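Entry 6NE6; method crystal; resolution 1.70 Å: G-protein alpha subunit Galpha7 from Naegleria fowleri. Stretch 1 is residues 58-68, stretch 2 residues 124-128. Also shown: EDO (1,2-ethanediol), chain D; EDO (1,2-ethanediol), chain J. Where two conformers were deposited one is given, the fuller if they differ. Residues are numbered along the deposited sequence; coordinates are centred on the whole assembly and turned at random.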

ATOM      1  N   MET A  58      13.683  13.407  -3.444  1.00 14.34           N
ATOM      2  CA  MET A  58      14.086  14.265  -2.335  0.56 15.96           C
ATOM      3  C   MET A  58      14.531  13.440  -1.138  1.00 14.06           C
ATOM      4  O   MET A  58      15.546  13.751  -0.497  1.00 14.53           O
ATOM      5  CB  MET A  58      12.932  15.180  -1.936  0.56 12.70           C
ATOM      6  CG  MET A  58      13.176  15.942  -0.664  0.56 20.24           C
ATOM      7  SD  MET A  58      14.554  17.068  -0.879  0.56 22.21           S
ATOM      8  CE  MET A  58      14.177  18.273   0.393  0.56 23.23           C
ATOM      9  N   VAL A  59      13.768  12.394  -0.816  1.00 12.07           N
ATOM     10  CA  VAL A  59      14.110  11.529   0.309  1.00 15.05           C
ATOM     11  C   VAL A  59      15.458  10.870   0.073  1.00 14.30           C
ATOM     12  O   VAL A  59      16.292  10.789   0.982  1.00 16.54           O
ATOM     13  CB  VAL A  59      13.007  10.483   0.539  1.00 14.70           C
ATOM     14  CG1 VAL A  59      13.457   9.461   1.602  1.00 15.87           C
ATOM     15  CG2 VAL A  59      11.724  11.175   0.994  1.00 16.89           C
ATOM     16  N   LEU A  60      15.699  10.406  -1.157  1.00 13.05           N
ATOM     17  CA  LEU A  60      16.994   9.811  -1.479  1.00 13.31           C
ATOM     18  C   LEU A  60      18.125  10.823  -1.336  1.00 13.70           C
ATOM     19  O   LEU A  60      19.197  10.491  -0.819  1.00 14.83           O
ATOM     20  CB  LEU A  60      16.961   9.215  -2.890  1.00 13.96           C
ATOM     21  CG  LEU A  60      16.129   7.925  -2.960  1.00 14.80           C
ATOM     22  CD1 LEU A  60      15.794   7.528  -4.374  1.00 16.28           C
ATOM     23  CD2 LEU A  60      16.881   6.789  -2.257  1.00 16.41           C
ATOM     24  N   ILE A  61      17.908  12.065  -1.782  1.00 13.83           N
ATOM     25  CA  ILE A  61      18.941  13.087  -1.627  1.00 14.93           C
ATOM     26  C   ILE A  61      19.244  13.303  -0.153  1.00 13.54           C
ATOM     27  O   ILE A  61      20.410  13.333   0.261  1.00 16.10           O
ATOM     28  CB  ILE A  61      18.513  14.399  -2.306  1.00 12.98           C
ATOM     29  CG1 ILE A  61      18.467  14.226  -3.818  1.00 13.72           C
ATOM     30  CG2 ILE A  61      19.489  15.546  -1.933  1.00 15.25           C
ATOM     31  CD1 ILE A  61      17.659  15.327  -4.537  1.00 14.20           C
ATOM     32  N   GLN A  62      18.206  13.461   0.668  1.00 12.55           N
ATOM     33  CA  GLN A  62      18.422  13.634   2.105  0.59 17.52           C
ATOM     34  C   GLN A  62      19.146  12.430   2.694  1.00 15.71           C
ATOM     35  O   GLN A  62      19.996  12.574   3.582  1.00 19.79           O
ATOM     36  CB  GLN A  62      17.092  13.850   2.832  0.59 18.98           C
ATOM     37  CG  GLN A  62      16.300  15.050   2.359  0.59 25.99           C
ATOM     38  CD  GLN A  62      17.173  16.256   2.127  0.59 26.80           C
ATOM     39  OE1 GLN A  62      17.906  16.698   3.015  0.59 31.53           O
ATOM     40  NE2 GLN A  62      17.110  16.793   0.920  0.59 27.49           N
ATOM     41  N   ALA A  63      18.814  11.235   2.202  1.00 14.54           N
ATOM     42  CA  ALA A  63      19.448  10.014   2.693  1.00 15.32           C
ATOM     43  C   ALA A  63      20.949  10.017   2.416  1.00 19.33           C
ATOM     44  O   ALA A  63      21.734   9.549   3.248  1.00 19.38           O
ATOM     45  CB  ALA A  63      18.785   8.794   2.054  1.00 15.78           C
ATOM     46  N   THR A  64      21.376  10.521   1.248  1.00 17.93           N
ATOM     47  CA  THR A  64      22.817  10.566   0.985  1.00 18.26           C
ATOM     48  C   THR A  64      23.511  11.484   1.978  1.00 20.17           C
ATOM     49  O   THR A  64      24.664  11.243   2.360  1.00 20.85           O
ATOM     50  CB  THR A  64      23.150  11.041  -0.440  1.00 15.60           C
ATOM     51  OG1 THR A  64      22.858  12.447  -0.583  1.00 16.55           O
ATOM     52  CG2 THR A  64      22.443  10.220  -1.513  1.00 16.50           C
ATOM     53  N   LYS A  65      22.820  12.535   2.412  1.00 20.84           N
ATOM     54  CA  LYS A  65      23.389  13.422   3.419  1.00 23.49           C
ATOM     55  C   LYS A  65      23.477  12.731   4.775  1.00 28.56           C
ATOM     56  O   LYS A  65      24.502  12.831   5.460  1.00 27.96           O
ATOM     57  CB  LYS A  65      22.563  14.704   3.495  1.00 23.93           C
ATOM     58  CG  LYS A  65      22.690  15.541   2.237  1.00 26.55           C
ATOM     59  CD  LYS A  65      21.774  16.746   2.285  1.00 39.75           C
ATOM     60  CE  LYS A  65      22.062  17.686   1.133  1.00 48.48           C
ATOM     61  NZ  LYS A  65      21.218  18.916   1.189  1.00 53.24           N
ATOM     62  N   SER A  66      22.429  12.000   5.171  1.00 23.04           N
ATOM     63  CA  SER A  66      22.450  11.264   6.435  0.60 26.01           C
ATOM     64  C   SER A  66      23.529  10.191   6.435  1.00 24.98           C
ATOM     65  O   SER A  66      24.167   9.935   7.461  1.00 31.89           O
ATOM     66  CB  SER A  66      21.089  10.613   6.696  0.60 27.20           C
ATOM     67  OG  SER A  66      20.048  11.564   6.751  0.60 21.66           O
ATOM     68  N   LEU A  67      23.721   9.528   5.294  1.00 19.46           N
ATOM     69  CA  LEU A  67      24.717   8.472   5.161  1.00 19.18           C
ATOM     70  C   LEU A  67      26.123   9.007   4.926  1.00 22.50           C
ATOM     71  O   LEU A  67      27.068   8.208   4.851  1.00 23.73           O
ATOM     72  CB  LEU A  67      24.327   7.530   4.015  1.00 18.39           C
ATOM     73  CG  LEU A  67      23.041   6.726   4.191  1.00 24.01           C
ATOM     74  CD1 LEU A  67      22.704   5.998   2.889  1.00 24.89           C
ATOM     75  CD2 LEU A  67      23.187   5.749   5.349  1.00 29.39           C
ATOM     76  N   ASN A  68      26.288  10.330   4.823  1.00 22.09           N
ATOM     77  CA  ASN A  68      27.592  10.946   4.567  1.00 22.64           C
ATOM     78  C   ASN A  68      28.199  10.434   3.260  1.00 25.54           C
ATOM     79  O   ASN A  68      29.391  10.122   3.183  1.00 28.69           O
ATOM     80  CB  ASN A  68      28.553  10.726   5.742  1.00 30.98           C
ATOM     81  CG  ASN A  68      29.777  11.619   5.672  1.00 51.67           C
ATOM     82  OD1 ASN A  68      29.792  12.616   4.948  1.00 60.93           O
ATOM     83  ND2 ASN A  68      30.816  11.263   6.423  1.00 55.68           N
ATOM     84  N   GLU A 124      15.457   1.881   5.450  1.00 17.30           N
ATOM     85  CA  GLU A 124      15.826   2.784   6.530  1.00 19.37           C
ATOM     86  C   GLU A 124      15.205   4.161   6.377  1.00 19.74           C
ATOM     87  O   GLU A 124      15.264   4.948   7.330  1.00 21.14           O
ATOM     88  CB  GLU A 124      17.352   2.902   6.605  1.00 15.47           C
ATOM     89  CG  GLU A 124      18.060   1.569   6.868  1.00 19.04           C
ATOM     90  CD  GLU A 124      19.574   1.720   6.975  1.00 27.36           C
ATOM     91  OE1 GLU A 124      20.034   2.728   7.551  1.00 31.13           O
ATOM     92  OE2 GLU A 124      20.307   0.835   6.475  1.00 27.67           O
ATOM     93  N   PHE A 125      14.597   4.450   5.225  1.00 18.01           N
ATOM     94  CA  PHE A 125      14.114   5.777   4.870  1.00 17.09           C
ATOM     95  C   PHE A 125      12.657   5.707   4.429  1.00 21.89           C
ATOM     96  O   PHE A 125      12.088   4.629   4.214  1.00 24.26           O
ATOM     97  CB  PHE A 125      14.994   6.397   3.775  1.00 16.66           C
ATOM     98  CG  PHE A 125      16.449   6.379   4.117  1.00 15.89           C
ATOM     99  CD1 PHE A 125      16.951   7.233   5.092  1.00 18.33           C
ATOM    100  CD2 PHE A 125      17.318   5.499   3.485  1.00 16.98           C
ATOM    101  CE1 PHE A 125      18.289   7.218   5.431  1.00 18.19           C
ATOM    102  CE2 PHE A 125      18.669   5.479   3.826  1.00 18.46           C
ATOM    103  CZ  PHE A 125      19.149   6.340   4.799  1.00 20.69           C
ATOM    104  N   GLN A 126      12.047   6.881   4.291  1.00 15.75           N
ATOM    105  CA  GLN A 126      10.617   6.977   4.012  1.00 17.79           C
ATOM    106  C   GLN A 126      10.400   7.139   2.506  1.00 20.26           C
ATOM    107  O   GLN A 126      10.035   8.193   1.992  1.00 22.20           O
ATOM    108  CB  GLN A 126       9.999   8.116   4.821  1.00 22.02           C
ATOM    109  CG  GLN A 126      10.169   7.954   6.340  1.00 14.65           C
ATOM    110  CD  GLN A 126       9.514   6.684   6.882  1.00 20.53           C
ATOM    111  OE1 GLN A 126       8.379   6.344   6.524  1.00 23.98           O
ATOM    112  NE2 GLN A 126      10.239   5.968   7.735  1.00 22.93           N
ATOM    113  N   ILE A 127      10.604   6.024   1.810  1.00 17.81           N
ATOM    114  CA  ILE A 127      10.558   5.931   0.354  1.00 21.14           C
ATOM    115  C   ILE A 127       9.391   5.031  -0.030  1.00 17.55           C
ATOM    116  O   ILE A 127       9.260   3.926   0.502  1.00 18.98           O
ATOM    117  CB  ILE A 127      11.875   5.359  -0.194  1.00 19.47           C
ATOM    118  CG1 ILE A 127      13.046   6.267   0.177  1.00 24.37           C
ATOM    119  CG2 ILE A 127      11.816   5.199  -1.704  1.00 21.90           C
ATOM    120  CD1 ILE A 127      14.375   5.636  -0.087  1.00 25.41           C
ATOM    121  N   GLU A 128       8.548   5.500  -0.947  1.00 15.81           N
ATOM    122  CA  GLU A 128       7.389   4.716  -1.357  1.00 17.86           C
ATOM    123  C   GLU A 128       7.831   3.389  -1.957  1.00 18.07           C
ATOM    124  O   GLU A 128       8.888   3.294  -2.587  1.00 18.28           O
ATOM    125  CB  GLU A 128       6.551   5.481  -2.384  1.00 16.49           C
ATOM    126  CG  GLU A 128       5.981   6.789  -1.861  1.00 19.84           C
ATOM    127  CD  GLU A 128       4.893   6.574  -0.822  1.00 22.79           C
ATOM    128  OE1 GLU A 128       4.105   5.617  -0.986  1.00 22.05           O
ATOM    129  OE2 GLU A 128       4.830   7.353   0.151  1.00 23.37           O
TER
HETATM  130  C1  EDO D 403       5.584   5.225   2.615  1.00 34.66           C
HETATM  131  O1  EDO D 403       5.022   4.760   3.851  1.00 31.08           O
HETATM  132  C2  EDO D 403       6.690   6.229   2.912  1.00 37.11           C
HETATM  133  O2  EDO D 403       7.719   5.573   3.664  1.00 36.97           O
HETATM  134  C1  EDO J 409      21.953  18.440  -2.260  1.00 50.04           C
HETATM  135  O1  EDO J 409      21.845  19.649  -1.496  1.00 49.47           O
HETATM  136  C2  EDO J 409      23.418  18.170  -2.576  1.00 53.41           C
HETATM  137  O2  EDO J 409      24.225  18.478  -1.434  1.00 60.17           O

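Contact between a helix that enters from earlier in the chain and covers Met58 to Ser66, with Leu67 following, and an irregular segment (Glu124 to Glu128) of the Galpha7 chain. No hydrogen bond crosses between the two stretches; the contact is made by apolar packing and buries 321 Å², both sides summed. A CH-pi contact places Ala63 CB 3.6 Å from the centroid of the Phe125 ring and only 5° off the ring normal, so the methyl carbon sits almost directly above the ring centre, over one face. The CA atoms of Ala63 and Phe125 are 7.2 Å apart. Among the apolar contacts, four residues on, Leu67 CG reaches Phe125 CZ at 4.0 Å, approaching the ring obliquely. One turn before Ala63, Val59 CG1 packs against Ile127 CG1 at 3.5 Å and lies 4.1 Å from Phe125 CB. Val59, Ala63 and Leu67, spaced four residues apart, all face the segment. Leu60 joins from the flank: its CB points sideways, but its end comes nearer, placing CD2 3.5 Å from Ile127 CD1. Val59 also meets backbone, its CG2 lying 3.6 Å from Gln126 O, a van der Waals approach of a methyl to a carbonyl. Within stretch 1, the backbone bonds Ala63 N to Val59 O (2.8 Å) and Leu67 N to Ala63 O (2.9 Å) link Val59, Ala63 and Leu67 in succession. On the side turned from the segment, Thr64 OG1 donates to Ile61 O (2.7 Å), returning its hydroxyl to the helix backbone. Asn68, with positive phi, closes the helix in a Schellman motif, its N bonding to Lys65 O at 3.1 Å. Of two ethanediol molecules, probably from the crystallisation liquor, D donates from O2 to Gln126 OE1 (3.0 Å), and J accepts at O1 from Lys65 NZ (2.9 Å); neither bridges the two stretches.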